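Local coordinates for protein putative alpha-galactosidase/melibiase (Bacteroides fragilis, PDB 4OGZ) that probably hydrolyses terminal, non-reducing alpha-D-galactose residues in alpha-D-galactosides, including galactose oligosaccharides, galactomannans and galactolipids, at residues H19-Y24 and Q86-N91; R39-H44 and A77-G82; E46-G51 and Y71-K76; R112-E117 and I139-F144. One frame throughout, in Å; residues are numbered along the deposited sequence.

The first three contacts build one sheet of the N-terminal Ig-like domain. Contact 1 closes the widest loop, pairing the early strand 20-23 with strand 82-92. Within that loop lies contact 2, where strand 42-46 meets the end of strand 69-79. Contact 3 lies within the loop of contact 2 and joins the exit of strand 42-46 to the middle of strand 69-79. The three loops do not cross. Strands 69-79 and 82-92 are sheet neighbours, so contacts 1 and 3 touch directly. Contacts 2 and 3 share strand 69-79 and also touch. Contact 4 follows in series, about 29 Å from contact 1 between centres. It joins the loops after strands 102-105 and 138-140 of the TIM barrel.

Contact 1 of 4, residues H19-Y24 and Q86-N91; sequences HVVGNY and QELLIN
His19 and Gln86 meet where the strand pair begins. The imidazole lies over the bent Gln86 chain, with His19 CE1 3.4 Å from Gln86 CG. Gln86 CD sits over one ring face, offset toward the rim. Ring and amide planes are 41° apart, so this is a slanted cover, not a flat stack. The ring edge holds a water in its plane. That water lies 2.6 Å from His19 ND1 and donates to Glu87 O, which ties the ring to the opposite backbone. The Gln86 amide is held in turn, since its OE1 accepts from Glu87 N.

Beyond the ring the backbones run parallel. His19 O accepts from Leu89 N at 2.8 Å, and Leu89 O accepts from Val21 N. Val21 O then takes Asn91 N, and Asn91 O takes Asn23 N. Each of these four carbonyls also receives a CA-H group. The closest are Val20 CA to Leu89 O at 3.2 Å and Gly22 CA to Asn91 O at 3.0 Å.

On one sheet face Val20 and Leu89 lie side by side, Val20 CB to Leu89 CB 4.1 Å. On the other, Val21 CG2 lies against Ile90 CG1. The Val21 side chain crosses that of Leu88 at about a right angle, CG1 touching CD1. Phe29 of strand 28-36, in the facing sheet, packs on Val21 and Ile90. Asn23 ND2 donates to Pro28 O, outside the pair. A short N-terminal edge strand running parallel to the last strand is typical of Ig-like beta sandwiches.

Contact 2 of 4, residues R39-H44 and A77-G82; sequences RPIKWH and AENALG
Glu78 O is gripped by two neighbouring groups of 39-44. Lys42 N donates to it at 3.0 Å, and Ile41 CA brings a C-H to Glu78 O at 3.3 Å. The return bond runs from Glu78 N to Lys42 O, so Lys42 and Glu78 form an antiparallel hydrogen-bonded pair. This is the edge pairing of one sheet in the Ig-like beta sandwich, with 42-46 as the outer strand.

Trp43 and Ala77 make the next, non-hydrogen-bonded pair on the buried face. Ala77 CB is 4.0 Å from Trp43 CD1, meeting the ring obliquely. Ile41 lies on the same indole: its CG2 sits over the ring centre, 3.5 Å above the plane, and also touches Ala77. Trp43 NE1 bonds Thr35 OG1 of the facing sheet. On the other face the His44 ring crosses the Glu78 side chain at about a right angle, without a hydrogen bond.

At the far end Asn79 starts a type I turn to Gly82, which links strands 69-79 and 82-92 as a hairpin. Asn79 CG stands between its backbone N and carbonyl carbon (chi1 64°), which sets the amide beside the turn. There Asn79 OD1 accepts from Leu81 N at 2.9 Å, an Asx turn, with the donor above the plane of the side-chain carbonyl. It also accepts weakly from Gly82 N. The amide nitrogen ND2 is held by Glu38 O and Gly11 O. Asn79 CB touches Pro40 O, just after a cis peptide bond. That same Pro40 O takes a water at 2.7 Å, and the water accepts from Ala80 N.

Contact 3 of 4, residues E46-G51 and Y71-K76; sequences ENLPKG and YKVMLK
Glu46 and Met74, a selenomethionine, form an antiparallel hydrogen-bonded pair at the end of strand 42-46. Glu46 N donates to Met74 O at 2.8 Å, and Met74 N donates back to Glu46 O at 3.0 Å. A third polar bond comes from a side chain. Asn47 has a positive phi of 76°, which breaks the strand path, and its CB points to the other segment. Asn47 ND2 reaches Lys72 O at 3.0 Å. The bond is nearly straight, 173° at the hydrogen, and the carbonyl oxygen lies in the amide plane of Asn47.

The apolar contacts centre on Val73 and Tyr71. Val73 splays its two methyls. Val73 CG1 meets Leu48 CD2 at 3.9 Å and also lies close to Glu46 O, while CG2 faces Pro49 CD and Asn47 O.

One CH-pi contact completes the set. Pro49 CB stands over the face of the Tyr71 ring, 3.8 Å from its centroid, with the proline crossing the ring side chain obliquely. The ring is steadied at its far end, where Tyr71 OH bonds Glu67 O.

Strand 69-79 is bonded on its other side to strand 82-92. Ala45 of strand 42-46 also touches Val73. From here the loop leads on to strand 52-55, so the chain leaves this sheet for the facing one.

Contact 4 of 4, residues R112-E117 and I139-F144; sequences RHLTEE and INIDDF
Arg112 lies across the face of the Phe144 ring with the root of its side chain. Arg112 CB is 3.5 Å from Phe144 CD2 and 3.8 Å from the ring centroid, a CH-pi contact offset toward the rim. Asp143 CG lies over the opposite face, toward the rim, so the phenyl sits between the two residues. The guanidinium plays no part in this. Arg112 CG stands between its backbone N and carbonyl carbon (chi1 70°), and from there the chain runs extended to NE.

Leu114 makes the second, more buried half. Its CB points to the other segment, and one methyl does the touching. Leu114 CD1 lies 3.4 Å from Asp143 O. It also touches Phe144 C and Ile141 CG2.

In the TIM barrel, strand 102-105, helix 116-128 and strand 138-140 form a beta-alpha-beta unit. The contact joins the loops that follow its two strands, at the barrel end where active sites of this fold open. Thr115 is the N-cap of the helix, its OG1 accepting from Leu118 N.

No direct hydrogen bond links the segments. Lys162 NZ bridges them by bonding both Arg112 O and Phe144 O. The two aspartates have partners beyond the contact. Asp142 OD1 meets Lys218 in a salt bridge and also bonds Asn105 ND2. Asp143 OD2 accepts from Gly193 N and is hydrogen-bonded to Thr191 OG1.

Contact 1 of 4, residues H19-Y24 and Q86-N91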
loop_
_atom_site.group_PDB
_atom_site.type_symbol
_atom_site.label_atom_id
_atom_site.label_comp_id
_atom_site.label_asym_id
_atom_site.label_seq_id
_atom_site.Cartn_x
_atom_site.Cartn_y
_atom_site.Cartn_z
ATOM N N HIS A 19 2.945 11.119 7.898
ATOM C CA HIS A 19 3.346 11.940 9.064
ATOM C C HIS A 19 3.073 11.245 10.382
ATOM O O HIS A 19 3.283 11.829 11.469
ATOM C CB HIS A 19 2.628 13.292 9.024
ATOM C CG HIS A 19 2.905 14.073 7.774
ATOM N ND1 HIS A 19 4.178 14.388 7.375
ATOM C CD2 HIS A 19 2.074 14.629 6.862
ATOM C CE1 HIS A 19 4.127 15.078 6.250
ATOM N NE2 HIS A 19 2.860 15.210 5.896
ATOM N N VAL A 20 2.595 10.001 10.300
ATOM C CA VAL A 20 2.335 9.197 11.479
ATOM C C VAL A 20 2.732 7.756 11.132
ATOM O O VAL A 20 2.398 7.254 10.059
ATOM C CB VAL A 20 0.858 9.331 11.941
ATOM C CG1 VAL A 20 -0.096 9.327 10.784
ATOM C CG2 VAL A 20 0.456 8.232 12.889
ATOM N N VAL A 21 3.465 7.117 12.041
ATOM C CA VAL A 21 3.957 5.774 11.843
ATOM C C VAL A 21 3.851 5.013 13.152
ATOM O O VAL A 21 4.031 5.585 14.225
ATOM C CB VAL A 21 5.408 5.764 11.336
ATOM C CG1 VAL A 21 5.500 6.550 10.064
ATOM C CG2 VAL A 21 6.345 6.360 12.365
ATOM N N GLY A 22 3.489 3.740 13.075
ATOM C CA GLY A 22 3.370 2.909 14.254
ATOM C C GLY A 22 4.338 1.744 14.180
ATOM O O GLY A 22 4.719 1.292 13.080
ATOM N N ASN A 23 4.760 1.290 15.348
ATOM C CA ASN A 23 5.624 0.146 15.485
ATOM C C ASN A 23 5.404 -0.485 16.836
ATOM O O ASN A 23 5.079 0.242 17.809
ATOM C CB ASN A 23 7.092 0.594 15.327
ATOM C CG ASN A 23 8.029 -0.557 14.983
ATOM O OD1 ASN A 23 7.730 -1.361 14.131
ATOM N ND2 ASN A 23 9.180 -0.622 15.661
ATOM N N TYR A 24 5.581 -1.800 16.946
ATOM C CA TYR A 24 5.536 -2.434 18.249
ATOM C C TYR A 24 6.754 -2.070 19.123
ATOM O O TYR A 24 7.893 -1.927 18.634
ATOM C CB TYR A 24 5.515 -3.946 18.193
ATOM C CG TYR A 24 4.397 -4.593 17.384
ATOM C CD1 TYR A 24 3.125 -4.032 17.327
ATOM C CD2 TYR A 24 4.618 -5.818 16.724
ATOM C CE1 TYR A 24 2.118 -4.618 16.614
ATOM C CE2 TYR A 24 3.607 -6.430 16.009
ATOM C CZ TYR A 24 2.367 -5.807 15.923
ATOM O OH TYR A 24 1.314 -6.367 15.290
ATOM N N GLN A 86 8.392 19.771 9.472
ATOM C CA GLN A 86 7.211 18.953 9.516
ATOM C C GLN A 86 7.237 18.020 10.705
ATOM O O GLN A 86 8.302 17.635 11.146
ATOM C CB GLN A 86 7.131 18.144 8.226
ATOM C CG GLN A 86 5.884 17.324 8.091
ATOM C CD GLN A 86 4.637 18.176 8.173
ATOM O OE1 GLN A 86 4.067 18.366 9.256
ATOM N NE2 GLN A 86 4.240 18.742 7.033
ATOM N N GLU A 87 6.060 17.643 11.200
ATOM C CA GLU A 87 5.964 16.744 12.351
ATOM C C GLU A 87 5.927 15.272 11.899
ATOM O O GLU A 87 5.354 14.951 10.874
ATOM C CB GLU A 87 4.720 17.072 13.170
ATOM C CG GLU A 87 4.388 16.088 14.285
ATOM C CD GLU A 87 3.076 16.389 15.000
ATOM O OE1 GLU A 87 2.555 17.525 14.905
ATOM O OE2 GLU A 87 2.554 15.471 15.661
ATOM N N LEU A 88 6.599 14.407 12.652
ATOM C CA LEU A 88 6.429 12.967 12.548
ATOM C C LEU A 88 5.942 12.454 13.890
ATOM O O LEU A 88 6.619 12.583 14.925
ATOM C CB LEU A 88 7.725 12.267 12.145
ATOM C CG LEU A 88 7.613 10.746 11.998
ATOM C CD1 LEU A 88 6.751 10.362 10.803
ATOM C CD2 LEU A 88 8.986 10.116 11.885
ATOM N N LEU A 89 4.743 11.912 13.868
ATOM C CA LEU A 89 4.174 11.235 14.985
ATOM C C LEU A 89 4.558 9.753 14.970
ATOM O O LEU A 89 4.250 9.029 14.026
ATOM C CB LEU A 89 2.680 11.444 14.915
ATOM C CG LEU A 89 2.003 11.267 16.270
ATOM C CD1 LEU A 89 0.673 12.011 16.319
ATOM C CD2 LEU A 89 1.814 9.788 16.537
ATOM N N ILE A 90 5.247 9.310 16.009
ATOM C CA ILE A 90 5.674 7.926 16.183
ATOM C C ILE A 90 4.880 7.294 17.302
ATOM O O ILE A 90 5.041 7.668 18.505
ATOM C CB ILE A 90 7.159 7.847 16.498
ATOM C CG1 ILE A 90 7.947 8.587 15.403
ATOM C CG2 ILE A 90 7.578 6.384 16.659
ATOM C CD1 ILE A 90 9.465 8.465 15.497
ATOM N N ASN A 91 3.996 6.381 16.930
ATOM C CA ASN A 91 3.218 5.663 17.871
ATOM C C ASN A 91 3.806 4.270 18.115
ATOM O O ASN A 91 3.762 3.380 17.237
ATOM C CB ASN A 91 1.769 5.564 17.427
ATOM C CG ASN A 91 0.955 4.749 18.386
ATOM O OD1 ASN A 91 0.966 3.526 18.338
ATOM N ND2 ASN A 91 0.305 5.420 19.321
HETATM O O HOH W 1 6.433 14.111 8.605
#

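Contact 2 of 4, residues R39-H44 and A77-G82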
loop_
_atom_site.group_PDB
_atom_site.type_symbol
_atom_site.label_atom_id
_atom_site.label_comp_id
_atom_site.label_asym_id
_atom_site.label_seq_id
_atom_site.Cartn_x
_atom_site.Cartn_y
_atom_site.Cartn_z
ATOM N N ARG A 39 18.506 17.774 -4.714
ATOM C CA ARG A 39 19.566 17.171 -3.933
ATOM C C ARG A 39 20.858 17.977 -4.064
ATOM O O ARG A 39 21.066 18.653 -5.059
ATOM C CB ARG A 39 19.803 15.730 -4.408
ATOM C CG ARG A 39 19.039 14.678 -3.637
ATOM C CD ARG A 39 17.553 14.983 -3.472
ATOM N NE ARG A 39 16.950 13.974 -2.621
ATOM C CZ ARG A 39 15.659 13.890 -2.312
ATOM N NH1 ARG A 39 14.791 14.797 -2.750
ATOM N NH2 ARG A 39 15.243 12.906 -1.521
ATOM N N PRO A 40 21.755 17.872 -3.089
ATOM C CA PRO A 40 21.627 17.049 -1.901
ATOM C C PRO A 40 20.733 17.697 -0.855
ATOM O O PRO A 40 20.524 18.916 -0.867
ATOM C CB PRO A 40 23.066 16.938 -1.386
ATOM C CG PRO A 40 23.772 18.098 -1.956
ATOM C CD PRO A 40 23.079 18.485 -3.214
ATOM N N ILE A 41 20.191 16.841 0.007
ATOM C CA ILE A 41 19.368 17.232 1.130
ATOM C C ILE A 41 20.035 16.780 2.418
ATOM O O ILE A 41 20.665 15.745 2.464
ATOM C CB ILE A 41 17.968 16.614 0.972
ATOM C CG1 ILE A 41 17.201 17.418 -0.071
ATOM C CG2 ILE A 41 17.199 16.583 2.287
ATOM C CD1 ILE A 41 15.826 16.904 -0.380
ATOM N N LYS A 42 19.871 17.567 3.473
ATOM C CA LYS A 42 20.273 17.176 4.811
ATOM C C LYS A 42 19.071 17.259 5.755
ATOM O O LYS A 42 18.302 18.217 5.705
ATOM C CB LYS A 42 21.363 18.105 5.343
ATOM C CG LYS A 42 22.417 17.427 6.195
ATOM C CD LYS A 42 23.274 18.459 6.908
ATOM C CE LYS A 42 24.142 17.812 7.980
ATOM N NZ LYS A 42 25.381 18.582 8.268
ATOM N N TRP A 43 18.953 16.284 6.641
ATOM C CA TRP A 43 17.808 16.179 7.505
ATOM C C TRP A 43 18.197 16.450 8.949
ATOM O O TRP A 43 19.335 16.235 9.357
ATOM C CB TRP A 43 17.221 14.786 7.436
ATOM C CG TRP A 43 16.455 14.480 6.244
ATOM C CD1 TRP A 43 15.116 14.605 6.078
ATOM C CD2 TRP A 43 16.968 13.925 5.022
ATOM N NE1 TRP A 43 14.756 14.164 4.815
ATOM C CE2 TRP A 43 15.880 13.739 4.156
ATOM C CE3 TRP A 43 18.230 13.557 4.586
ATOM C CZ2 TRP A 43 16.027 13.182 2.855
ATOM C CZ3 TRP A 43 18.377 13.020 3.298
ATOM C CH2 TRP A 43 17.282 12.832 2.467
ATOM N N HIS A 44 17.229 16.922 9.716
ATOM C CA HIS A 44 17.410 17.110 11.145
ATOM C C HIS A 44 16.165 16.657 11.840
ATOM O O HIS A 44 15.064 16.708 11.275
ATOM C CB HIS A 44 17.745 18.583 11.493
ATOM C CG HIS A 44 18.968 19.075 10.800
ATOM N ND1 HIS A 44 20.222 19.024 11.374
ATOM C CD2 HIS A 44 19.146 19.545 9.539
ATOM C CE1 HIS A 44 21.113 19.488 10.514
ATOM N NE2 HIS A 44 20.486 19.813 9.394
ATOM N N ALA A 77 14.157 19.336 6.668
ATOM C CA ALA A 77 14.977 18.995 5.524
ATOM C C ALA A 77 15.454 20.267 4.855
ATOM O O ALA A 77 14.682 21.216 4.677
ATOM C CB ALA A 77 14.192 18.140 4.539
ATOM N N GLU A 78 16.721 20.298 4.470
ATOM C CA GLU A 78 17.299 21.525 3.901
ATOM C C GLU A 78 18.075 21.211 2.652
ATOM O O GLU A 78 18.711 20.150 2.560
ATOM C CB GLU A 78 18.197 22.246 4.947
ATOM C CG GLU A 78 17.655 22.184 6.374
ATOM C CD GLU A 78 18.383 23.088 7.366
ATOM O OE1 GLU A 78 19.605 22.914 7.526
ATOM O OE2 GLU A 78 17.721 23.951 8.002
ATOM N N ASN A 79 17.988 22.107 1.667
ATOM C CA ASN A 79 18.866 22.045 0.505
ATOM C C ASN A 79 19.301 23.464 0.090
ATOM O O ASN A 79 18.994 24.426 0.781
ATOM C CB ASN A 79 18.221 21.246 -0.667
ATOM C CG ASN A 79 16.964 21.895 -1.235
ATOM O OD1 ASN A 79 16.673 23.069 -1.001
ATOM N ND2 ASN A 79 16.225 21.123 -2.028
ATOM N N ALA A 80 19.968 23.593 -1.054
ATOM C CA ALA A 80 20.428 24.892 -1.538
ATOM C C ALA A 80 19.310 25.889 -1.829
ATOM O O ALA A 80 19.563 27.074 -1.929
ATOM C CB ALA A 80 21.283 24.710 -2.784
ATOM N N LEU A 81 18.068 25.432 -1.930
ATOM C CA LEU A 81 16.968 26.338 -2.254
ATOM C C LEU A 81 16.093 26.686 -1.068
ATOM O O LEU A 81 15.324 27.633 -1.139
ATOM C CB LEU A 81 16.105 25.725 -3.353
ATOM C CG LEU A 81 16.836 25.295 -4.643
ATOM C CD1 LEU A 81 15.851 24.689 -5.631
ATOM C CD2 LEU A 81 17.590 26.457 -5.285
ATOM N N GLY A 82 16.212 25.947 0.027
ATOM C CA GLY A 82 15.453 26.258 1.222
ATOM C C GLY A 82 15.270 25.078 2.145
ATOM O O GLY A 82 16.048 24.115 2.123
HETATM O O HOH W 2 21.117 21.181 -2.164
#

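Contact 3 of 4, residues E46-G51 and Y71-K76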
loop_
_atom_site.group_PDB
_atom_site.type_symbol
_atom_site.label_atom_id
_atom_site.label_comp_id
_atom_site.label_asym_id
_atom_site.label_seq_id
_atom_site.Cartn_x
_atom_site.Cartn_y
_atom_site.Cartn_z
ATOM N N GLU A 46 14.402 16.877 15.811
ATOM C CA GLU A 46 14.417 17.302 17.195
ATOM C C GLU A 46 13.383 16.444 17.917
ATOM O O GLU A 46 12.309 16.108 17.384
ATOM C CB GLU A 46 14.178 18.817 17.295
ATOM C CG GLU A 46 13.948 19.382 18.697
ATOM C CD GLU A 46 15.157 19.261 19.630
ATOM O OE1 GLU A 46 16.202 18.721 19.206
ATOM O OE2 GLU A 46 15.077 19.719 20.800
ATOM N N ASN A 47 13.741 16.002 19.106
ATOM C CA ASN A 47 12.806 15.239 19.928
ATOM C C ASN A 47 12.566 13.773 19.516
ATOM O O ASN A 47 11.498 13.221 19.764
ATOM C CB ASN A 47 11.445 15.944 19.944
ATOM C CG ASN A 47 10.844 15.928 21.313
ATOM O OD1 ASN A 47 11.545 16.180 22.280
ATOM N ND2 ASN A 47 9.565 15.562 21.416
ATOM N N LEU A 48 13.554 13.142 18.912
ATOM C CA LEU A 48 13.455 11.707 18.651
ATOM C C LEU A 48 13.413 10.955 19.964
ATOM O O LEU A 48 14.208 11.245 20.827
ATOM C CB LEU A 48 14.653 11.200 17.869
ATOM C CG LEU A 48 14.628 11.330 16.356
ATOM C CD1 LEU A 48 16.040 11.031 15.869
ATOM C CD2 LEU A 48 13.584 10.413 15.711
ATOM N N PRO A 49 12.510 9.966 20.107
ATOM C CA PRO A 49 12.471 9.197 21.358
ATOM C C PRO A 49 13.778 8.448 21.633
ATOM O O PRO A 49 14.530 8.160 20.694
ATOM C CB PRO A 49 11.341 8.194 21.119
ATOM C CG PRO A 49 11.205 8.096 19.656
ATOM C CD PRO A 49 11.561 9.452 19.115
ATOM N N LYS A 50 14.034 8.129 22.906
ATOM C CA LYS A 50 15.123 7.226 23.269
ATOM C C LYS A 50 15.174 5.947 22.392
ATOM O O LYS A 50 14.213 5.196 22.308
ATOM C CB LYS A 50 15.023 6.818 24.741
ATOM C CG LYS A 50 16.267 6.106 25.257
ATOM C CD LYS A 50 16.151 5.598 26.694
ATOM C CE LYS A 50 17.518 5.085 27.163
ATOM N NZ LYS A 50 17.500 3.899 28.071
ATOM N N GLY A 51 16.324 5.720 21.794
ATOM C CA GLY A 51 16.607 4.529 21.061
ATOM C C GLY A 51 16.604 4.726 19.568
ATOM O O GLY A 51 16.941 3.799 18.844
ATOM N N TYR A 71 5.066 9.789 20.375
ATOM C CA TYR A 71 6.172 10.703 20.316
ATOM C C TYR A 71 6.113 11.613 19.094
ATOM O O TYR A 71 5.982 11.148 17.971
ATOM C CB TYR A 71 7.449 9.917 20.259
ATOM C CG TYR A 71 7.585 8.886 21.316
ATOM C CD1 TYR A 71 8.119 9.210 22.568
ATOM C CD2 TYR A 71 7.246 7.568 21.081
ATOM C CE1 TYR A 71 8.279 8.250 23.549
ATOM C CE2 TYR A 71 7.423 6.598 22.052
ATOM C CZ TYR A 71 7.935 6.946 23.293
ATOM O OH TYR A 71 8.092 5.980 24.267
ATOM N N LYS A 72 6.228 12.915 19.320
ATOM C CA LYS A 72 6.089 13.911 18.274
ATOM C C LYS A 72 7.481 14.495 18.014
ATOM O O LYS A 72 8.080 15.172 18.865
ATOM C CB LYS A 72 5.034 14.965 18.684
ATOM C CG LYS A 72 3.624 14.397 18.838
ATOM C CD LYS A 72 2.654 15.333 19.590
ATOM C CE LYS A 72 1.744 14.569 20.562
ATOM N NZ LYS A 72 0.438 15.239 20.849
ATOM N N VAL A 73 7.990 14.198 16.832
ATOM C CA VAL A 73 9.315 14.534 16.414
ATOM C C VAL A 73 9.212 15.648 15.390
ATOM O O VAL A 73 8.375 15.564 14.471
ATOM C CB VAL A 73 9.988 13.294 15.760
ATOM C CG1 VAL A 73 11.391 13.627 15.251
ATOM C CG2 VAL A 73 9.987 12.108 16.733
HETATM N N MSE A 74 10.104 16.634 15.450
HETATM C CA MSE A 74 10.087 17.711 14.452
HETATM C C MSE A 74 11.204 17.438 13.501
HETATM O O MSE A 74 12.340 17.326 13.916
HETATM C CB MSE A 74 10.211 19.108 15.067
HETATM C CG MSE A 74 8.946 19.418 15.885
HETATM SE SE MSE A 74 7.273 19.663 14.820
HETATM C CE MSE A 74 8.028 20.429 13.189
ATOM N N LEU A 75 10.858 17.292 12.220
ATOM C CA LEU A 75 11.818 17.046 11.157
ATOM C C LEU A 75 12.035 18.303 10.334
ATOM O O LEU A 75 11.113 19.095 10.097
ATOM C CB LEU A 75 11.345 15.921 10.238
ATOM C CG LEU A 75 10.931 14.580 10.870
ATOM C CD1 LEU A 75 10.386 13.650 9.804
ATOM C CD2 LEU A 75 12.087 13.939 11.600
ATOM N N LYS A 76 13.276 18.491 9.928
ATOM C CA LYS A 76 13.612 19.544 9.026
ATOM C C LYS A 76 14.459 18.953 7.904
ATOM O O LYS A 76 15.334 18.139 8.157
ATOM C CB LYS A 76 14.358 20.648 9.777
ATOM C CG LYS A 76 14.454 21.957 9.012
ATOM C CD LYS A 76 14.735 23.157 9.905
ATOM C CE LYS A 76 14.396 24.441 9.145
ATOM N NZ LYS A 76 14.817 25.685 9.840
#

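Contact 4 of 4, residues R112-E117 and I139-F144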
loop_
_atom_site.group_PDB
_atom_site.type_symbol
_atom_site.label_atom_id
_atom_site.label_comp_id
_atom_site.label_asym_id
_atom_site.label_seq_id
_atom_site.Cartn_x
_atom_site.Cartn_y
_atom_site.Cartn_z
ATOM N N ARG A 112 6.437 -16.256 -11.178
ATOM C CA ARG A 112 7.520 -17.084 -10.620
ATOM C C ARG A 112 8.945 -16.687 -11.045
ATOM O O ARG A 112 9.894 -17.289 -10.572
ATOM C CB ARG A 112 7.295 -18.571 -10.962
ATOM C CG ARG A 112 7.480 -18.917 -12.429
ATOM C CD ARG A 112 7.202 -20.386 -12.684
ATOM N NE ARG A 112 7.828 -20.748 -13.958
ATOM C CZ ARG A 112 7.305 -20.505 -15.166
ATOM N NH1 ARG A 112 6.110 -19.910 -15.295
ATOM N NH2 ARG A 112 7.980 -20.869 -16.264
ATOM N N HIS A 113 9.088 -15.666 -11.893
ATOM C CA HIS A 113 10.406 -15.186 -12.358
ATOM C C HIS A 113 11.091 -14.149 -11.416
ATOM O O HIS A 113 11.561 -13.115 -11.823
ATOM C CB HIS A 113 10.257 -14.633 -13.773
ATOM C CG HIS A 113 9.720 -15.636 -14.736
ATOM N ND1 HIS A 113 10.495 -16.647 -15.258
ATOM C CD2 HIS A 113 8.475 -15.815 -15.233
ATOM C CE1 HIS A 113 9.758 -17.393 -16.060
ATOM N NE2 HIS A 113 8.528 -16.912 -16.064
ATOM N N LEU A 114 11.085 -14.468 -10.144
ATOM C CA LEU A 114 11.769 -13.741 -9.097
ATOM C C LEU A 114 13.251 -13.993 -9.102
ATOM O O LEU A 114 13.674 -15.135 -9.236
ATOM C CB LEU A 114 11.313 -14.288 -7.774
ATOM C CG LEU A 114 9.992 -13.963 -7.149
ATOM C CD1 LEU A 114 9.791 -14.960 -6.033
ATOM C CD2 LEU A 114 10.051 -12.550 -6.630
ATOM N N THR A 115 14.043 -12.961 -8.861
ATOM C CA THR A 115 15.458 -13.126 -8.572
ATOM C C THR A 115 15.892 -12.065 -7.594
ATOM O O THR A 115 15.166 -11.094 -7.358
ATOM C CB THR A 115 16.364 -12.985 -9.813
ATOM O OG1 THR A 115 16.199 -11.666 -10.343
ATOM C CG2 THR A 115 15.997 -13.993 -10.858
ATOM N N GLU A 116 17.031 -12.328 -6.957
ATOM C CA GLU A 116 17.674 -11.386 -6.041
ATOM C C GLU A 116 17.925 -10.069 -6.792
ATOM O O GLU A 116 17.662 -8.988 -6.279
ATOM C CB GLU A 116 18.980 -11.980 -5.465
ATOM C CG GLU A 116 19.955 -10.919 -4.941
ATOM C CD GLU A 116 21.375 -11.334 -4.583
ATOM O OE1 GLU A 116 21.599 -11.945 -3.515
ATOM O OE2 GLU A 116 22.314 -10.937 -5.322
ATOM N N GLU A 117 18.381 -10.208 -8.047
ATOM C CA GLU A 117 18.657 -9.100 -8.950
ATOM C C GLU A 117 17.448 -8.203 -9.158
ATOM O O GLU A 117 17.582 -6.996 -9.216
ATOM C CB GLU A 117 19.160 -9.626 -10.318
ATOM C CG GLU A 117 20.597 -10.177 -10.318
ATOM C CD GLU A 117 20.768 -11.585 -9.712
ATOM O OE1 GLU A 117 19.747 -12.333 -9.612
ATOM O OE2 GLU A 117 21.938 -11.933 -9.322
ATOM N N ILE A 139 8.682 -3.601 -0.186
ATOM C CA ILE A 139 9.047 -4.353 -1.400
ATOM C C ILE A 139 8.778 -5.823 -1.101
ATOM O O ILE A 139 9.492 -6.475 -0.319
ATOM C CB ILE A 139 10.490 -4.086 -1.803
ATOM C CG1 ILE A 139 10.610 -2.617 -2.229
ATOM C CG2 ILE A 139 10.956 -5.020 -2.926
ATOM C CD1 ILE A 139 12.047 -2.157 -2.486
ATOM N N ASN A 140 7.705 -6.327 -1.701
ATOM C CA ASN A 140 7.137 -7.595 -1.302
ATOM C C ASN A 140 7.408 -8.719 -2.307
ATOM O O ASN A 140 7.067 -8.618 -3.483
ATOM C CB ASN A 140 5.640 -7.428 -1.111
ATOM C CG ASN A 140 5.308 -6.487 0.040
ATOM O OD1 ASN A 140 6.174 -6.088 0.797
ATOM N ND2 ASN A 140 4.043 -6.160 0.185
ATOM N N ILE A 141 8.031 -9.772 -1.801
ATOM C CA ILE A 141 8.173 -11.034 -2.498
ATOM C C ILE A 141 6.862 -11.785 -2.390
ATOM O O ILE A 141 6.351 -11.967 -1.312
ATOM C CB ILE A 141 9.296 -11.862 -1.854
ATOM C CG1 ILE A 141 10.649 -11.125 -1.995
ATOM C CG2 ILE A 141 9.347 -13.258 -2.438
ATOM C CD1 ILE A 141 11.806 -11.892 -1.404
ATOM N N ASP A 142 6.299 -12.170 -3.520
ATOM C CA ASP A 142 5.119 -12.995 -3.533
ATOM C C ASP A 142 5.554 -14.480 -3.665
ATOM O O ASP A 142 6.618 -14.882 -3.173
ATOM C CB ASP A 142 4.178 -12.546 -4.672
ATOM C CG ASP A 142 2.711 -12.890 -4.402
ATOM O OD1 ASP A 142 2.058 -12.134 -3.657
ATOM O OD2 ASP A 142 2.224 -13.939 -4.888
ATOM N N ASP A 143 4.752 -15.299 -4.336
ATOM C CA ASP A 143 4.934 -16.766 -4.336
ATOM C C ASP A 143 6.200 -17.132 -5.121
ATOM O O ASP A 143 6.671 -16.346 -5.963
ATOM C CB ASP A 143 3.654 -17.423 -4.927
ATOM C CG ASP A 143 3.473 -18.950 -4.563
ATOM O OD1 ASP A 143 4.355 -19.566 -3.932
ATOM O OD2 ASP A 143 2.402 -19.513 -4.929
ATOM N N PHE A 144 6.747 -18.308 -4.814
ATOM C CA PHE A 144 7.819 -18.989 -5.583
ATOM C C PHE A 144 9.260 -18.600 -5.203
ATOM O O PHE A 144 10.171 -18.810 -5.986
ATOM C CB PHE A 144 7.628 -18.802 -7.086
ATOM C CG PHE A 144 6.397 -19.438 -7.632
ATOM C CD1 PHE A 144 6.300 -20.822 -7.727
ATOM C CD2 PHE A 144 5.339 -18.654 -8.116
ATOM C CE1 PHE A 144 5.161 -21.417 -8.273
ATOM C CE2 PHE A 144 4.193 -19.246 -8.631
ATOM C CZ PHE A 144 4.114 -20.632 -8.732
#